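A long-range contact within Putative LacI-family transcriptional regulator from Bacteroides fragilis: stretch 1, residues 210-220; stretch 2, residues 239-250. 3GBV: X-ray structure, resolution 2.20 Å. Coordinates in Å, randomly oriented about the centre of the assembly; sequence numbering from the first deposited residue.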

# COMPACT_ATOMS: atom_id res chain seq x y z
N LYS A 210 -2.45 -2.99 -18.86
CA LYS A 210 -2.83 -4.24 -19.51
C LYS A 210 -1.69 -5.25 -19.51
O LYS A 210 -1.44 -5.91 -20.52
CB LYS A 210 -3.24 -3.97 -20.96
CG LYS A 210 -4.07 -2.71 -21.17
CD LYS A 210 -5.53 -2.91 -20.79
CE LYS A 210 -6.34 -3.48 -21.95
NZ LYS A 210 -6.42 -2.52 -23.10
N VAL A 211 -0.99 -5.38 -18.38
CA VAL A 211 0.12 -6.31 -18.29
C VAL A 211 -0.35 -7.76 -18.48
O VAL A 211 0.44 -8.63 -18.84
CB VAL A 211 0.85 -6.18 -16.92
CG1 VAL A 211 -0.05 -6.67 -15.80
CG2 VAL A 211 2.15 -6.95 -16.94
N TYR A 212 -1.63 -8.00 -18.25
CA TYR A 212 -2.20 -9.34 -18.40
C TYR A 212 -2.03 -9.89 -19.82
O TYR A 212 -2.02 -11.11 -20.02
CB TYR A 212 -3.68 -9.34 -18.01
CG TYR A 212 -4.57 -8.53 -18.93
CD1 TYR A 212 -4.96 -9.02 -20.17
CD2 TYR A 212 -5.02 -7.26 -18.56
CE1 TYR A 212 -5.77 -8.29 -21.02
CE2 TYR A 212 -5.84 -6.51 -19.41
CZ TYR A 212 -6.21 -7.03 -20.64
OH TYR A 212 -7.01 -6.32 -21.49
N ILE A 213 -1.91 -8.99 -20.79
CA ILE A 213 -1.74 -9.41 -22.18
C ILE A 213 -0.45 -10.22 -22.29
O ILE A 213 -0.39 -11.25 -22.95
CB ILE A 213 -1.65 -8.19 -23.14
CG1 ILE A 213 -2.99 -7.47 -23.19
CG2 ILE A 213 -1.25 -8.63 -24.53
CD1 ILE A 213 -2.93 -6.12 -23.87
N ILE A 214 0.59 -9.73 -21.62
CA ILE A 214 1.88 -10.40 -21.63
C ILE A 214 1.84 -11.58 -20.67
O ILE A 214 2.41 -12.63 -20.94
CB ILE A 214 3.00 -9.46 -21.16
CG1 ILE A 214 2.96 -8.13 -21.93
CG2 ILE A 214 4.35 -10.15 -21.32
CD1 ILE A 214 3.35 -8.25 -23.38
N GLY A 215 1.17 -11.39 -19.54
CA GLY A 215 1.07 -12.45 -18.56
C GLY A 215 0.31 -13.66 -19.06
O GLY A 215 0.74 -14.80 -18.86
N GLU A 216 -0.83 -13.43 -19.70
CA GLU A 216 -1.65 -14.52 -20.22
C GLU A 216 -0.95 -15.17 -21.40
O GLU A 216 -1.16 -16.35 -21.67
CB GLU A 216 -3.03 -14.00 -20.62
CG GLU A 216 -3.82 -13.46 -19.44
CD GLU A 216 -5.16 -12.87 -19.85
OE1 GLU A 216 -5.91 -12.43 -18.95
OE2 GLU A 216 -5.45 -12.84 -21.07
N TYR A 217 -0.11 -14.41 -22.10
CA TYR A 217 0.63 -14.97 -23.22
C TYR A 217 1.59 -16.03 -22.67
O TYR A 217 1.68 -17.13 -23.20
CB TYR A 217 1.45 -13.89 -23.94
CG TYR A 217 2.48 -14.46 -24.88
CD1 TYR A 217 2.11 -14.94 -26.15
CD2 TYR A 217 3.82 -14.56 -24.51
CE1 TYR A 217 3.06 -15.50 -27.01
CE2 TYR A 217 4.77 -15.11 -25.36
CZ TYR A 217 4.38 -15.58 -26.61
OH TYR A 217 5.32 -16.13 -27.44
N LEU A 218 2.30 -15.67 -21.60
CA LEU A 218 3.25 -16.56 -20.95
C LEU A 218 2.57 -17.78 -20.34
O LEU A 218 3.14 -18.87 -20.29
CB LEU A 218 4.02 -15.82 -19.85
CG LEU A 218 4.98 -14.68 -20.25
CD1 LEU A 218 5.50 -13.99 -18.99
CD2 LEU A 218 6.13 -15.23 -21.07
N GLN A 219 1.33 -17.60 -19.89
CA GLN A 219 0.56 -18.66 -19.27
C GLN A 219 0.15 -19.68 -20.31
O GLN A 219 0.30 -20.89 -20.11
CB GLN A 219 -0.69 -18.09 -18.60
CG GLN A 219 -1.47 -19.07 -17.75
CD GLN A 219 -0.77 -19.39 -16.43
OE1 GLN A 219 -1.29 -20.16 -15.61
NE2 GLN A 219 0.40 -18.80 -16.21
N GLN A 220 -0.37 -19.19 -21.43
CA GLN A 220 -0.83 -20.06 -22.51
C GLN A 220 0.33 -20.75 -23.22
O GLN A 220 0.15 -21.73 -23.93
CB GLN A 220 -1.65 -19.26 -23.52
CG GLN A 220 -2.76 -20.07 -24.18
CD GLN A 220 -2.97 -19.73 -25.65
OE1 GLN A 220 -3.35 -18.61 -26.00
NE2 GLN A 220 -2.71 -20.71 -26.52
N THR A 239 -4.87 -12.14 -11.40
CA THR A 239 -4.81 -13.58 -11.68
C THR A 239 -3.40 -13.95 -12.11
O THR A 239 -2.83 -14.94 -11.65
CB THR A 239 -5.81 -13.97 -12.80
OG1 THR A 239 -7.15 -13.75 -12.34
CG2 THR A 239 -5.67 -15.45 -13.17
N CYS A 240 -2.82 -13.13 -12.99
CA CYS A 240 -1.46 -13.38 -13.47
C CYS A 240 -0.49 -13.22 -12.33
O CYS A 240 0.55 -13.86 -12.30
CB CYS A 240 -1.07 -12.39 -14.58
SG CYS A 240 -1.99 -12.58 -16.12
N LEU A 241 -0.84 -12.35 -11.38
CA LEU A 241 -0.01 -12.11 -10.21
C LEU A 241 -0.02 -13.37 -9.35
O LEU A 241 1.01 -13.82 -8.84
CB LEU A 241 -0.55 -10.94 -9.38
CG LEU A 241 0.20 -10.67 -8.07
CD1 LEU A 241 1.62 -10.16 -8.37
CD2 LEU A 241 -0.57 -9.67 -7.23
N LYS A 242 -1.21 -13.94 -9.19
CA LYS A 242 -1.35 -15.13 -8.38
C LYS A 242 -0.80 -16.38 -9.04
O LYS A 242 -0.41 -17.31 -8.36
CB LYS A 242 -2.82 -15.33 -7.99
CG LYS A 242 -3.21 -14.48 -6.80
CD LYS A 242 -4.71 -14.49 -6.55
CE LYS A 242 -5.02 -13.87 -5.20
NZ LYS A 242 -6.46 -13.61 -4.98
N GLU A 243 -0.76 -16.40 -10.37
CA GLU A 243 -0.25 -17.55 -11.11
C GLU A 243 1.26 -17.51 -11.32
O GLU A 243 1.86 -18.52 -11.68
CB GLU A 243 -0.95 -17.67 -12.47
CG GLU A 243 -2.45 -17.65 -12.35
CD GLU A 243 -3.13 -18.73 -13.16
OE1 GLU A 243 -2.95 -19.92 -12.82
OE2 GLU A 243 -3.85 -18.38 -14.12
N GLY A 244 1.86 -16.35 -11.10
CA GLY A 244 3.30 -16.25 -11.25
C GLY A 244 3.88 -15.60 -12.50
O GLY A 244 5.08 -15.40 -12.56
N THR A 245 3.06 -15.29 -13.50
CA THR A 245 3.60 -14.65 -14.71
C THR A 245 3.99 -13.22 -14.39
O THR A 245 4.93 -12.67 -14.98
CB THR A 245 2.58 -14.67 -15.85
OG1 THR A 245 1.31 -14.21 -15.37
CG2 THR A 245 2.43 -16.08 -16.40
N VAL A 246 3.27 -12.60 -13.45
CA VAL A 246 3.55 -11.25 -13.00
C VAL A 246 4.11 -11.37 -11.58
O VAL A 246 3.55 -12.09 -10.75
CB VAL A 246 2.27 -10.38 -12.99
CG1 VAL A 246 2.53 -9.06 -12.28
CG2 VAL A 246 1.81 -10.13 -14.42
N SER A 247 5.22 -10.68 -11.31
CA SER A 247 5.86 -10.71 -9.99
C SER A 247 5.40 -9.59 -9.07
O SER A 247 5.24 -9.79 -7.87
CB SER A 247 7.39 -10.63 -10.13
OG SER A 247 7.88 -11.68 -10.94
N PHE A 248 5.22 -8.41 -9.64
CA PHE A 248 4.77 -7.27 -8.87
C PHE A 248 3.75 -6.49 -9.68
O PHE A 248 3.80 -6.46 -10.92
CB PHE A 248 5.93 -6.32 -8.54
CG PHE A 248 7.04 -6.94 -7.72
CD1 PHE A 248 6.78 -7.50 -6.47
CD2 PHE A 248 8.36 -6.92 -8.18
CE1 PHE A 248 7.82 -8.02 -5.70
CE2 PHE A 248 9.40 -7.44 -7.42
CZ PHE A 248 9.13 -8.00 -6.17
N LEU A 249 2.82 -5.86 -8.97
CA LEU A 249 1.83 -4.99 -9.58
C LEU A 249 1.90 -3.70 -8.76
O LEU A 249 2.00 -3.74 -7.53
CB LEU A 249 0.41 -5.58 -9.51
CG LEU A 249 0.10 -6.76 -10.43
CD1 LEU A 249 -1.31 -7.28 -10.16
CD2 LEU A 249 0.24 -6.33 -11.89
N ILE A 250 1.88 -2.57 -9.44
CA ILE A 250 1.92 -1.28 -8.77
C ILE A 250 0.52 -0.69 -8.86
O ILE A 250 -0.03 -0.58 -9.95
CB ILE A 250 2.94 -0.35 -9.43
CG1 ILE A 250 4.35 -0.96 -9.25
CG2 ILE A 250 2.83 1.05 -8.83
CD1 ILE A 250 5.45 -0.27 -10.06

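The first stretch is mostly helix, with Gly215 N hydrogen-bonded to Val211 O (2.9 Å) and Gln219 N to Gly215 O (3.0 Å). The second leaves its helix at Gly244, whose positive phi suits glycine because a CB would jam against the preceding carbonyl, and then runs on toward a strand. The two helix axes make an angle of 44° and come no nearer than 9.8 Å, yet the backbones close to 5.1 Å between the CA atoms of Gly215 and Thr245.

Glycine makes that approach possible: a CB on Gly215 would point toward the second stretch and lie 2.7 Å from Cys240 SG, a clash. In the space left free, Cys240 SG packs 3.9 Å from Gly215 C and 4.0 Å from Tyr212 CA, a compact sulfur against helix backbone. Thr245 serves both sides. Its OG1 donates to Cys240 O (3.2 Å), tying it back to the helix that precedes it, while its CG2 sits 3.8 Å from Leu218 CB and 3.2 Å from Gly215 O.

Toward the start of the first stretch, branched side chains fill the buried end, Val211 CG2 meeting Val246 CG2 at 4.1 Å and Val211 CG1 meeting Leu249 CD2 at 3.9 Å. Gln219 and Glu243 cover the more exposed margin. With no clear hydrogen bond across the stretches, close packing dominates the contact.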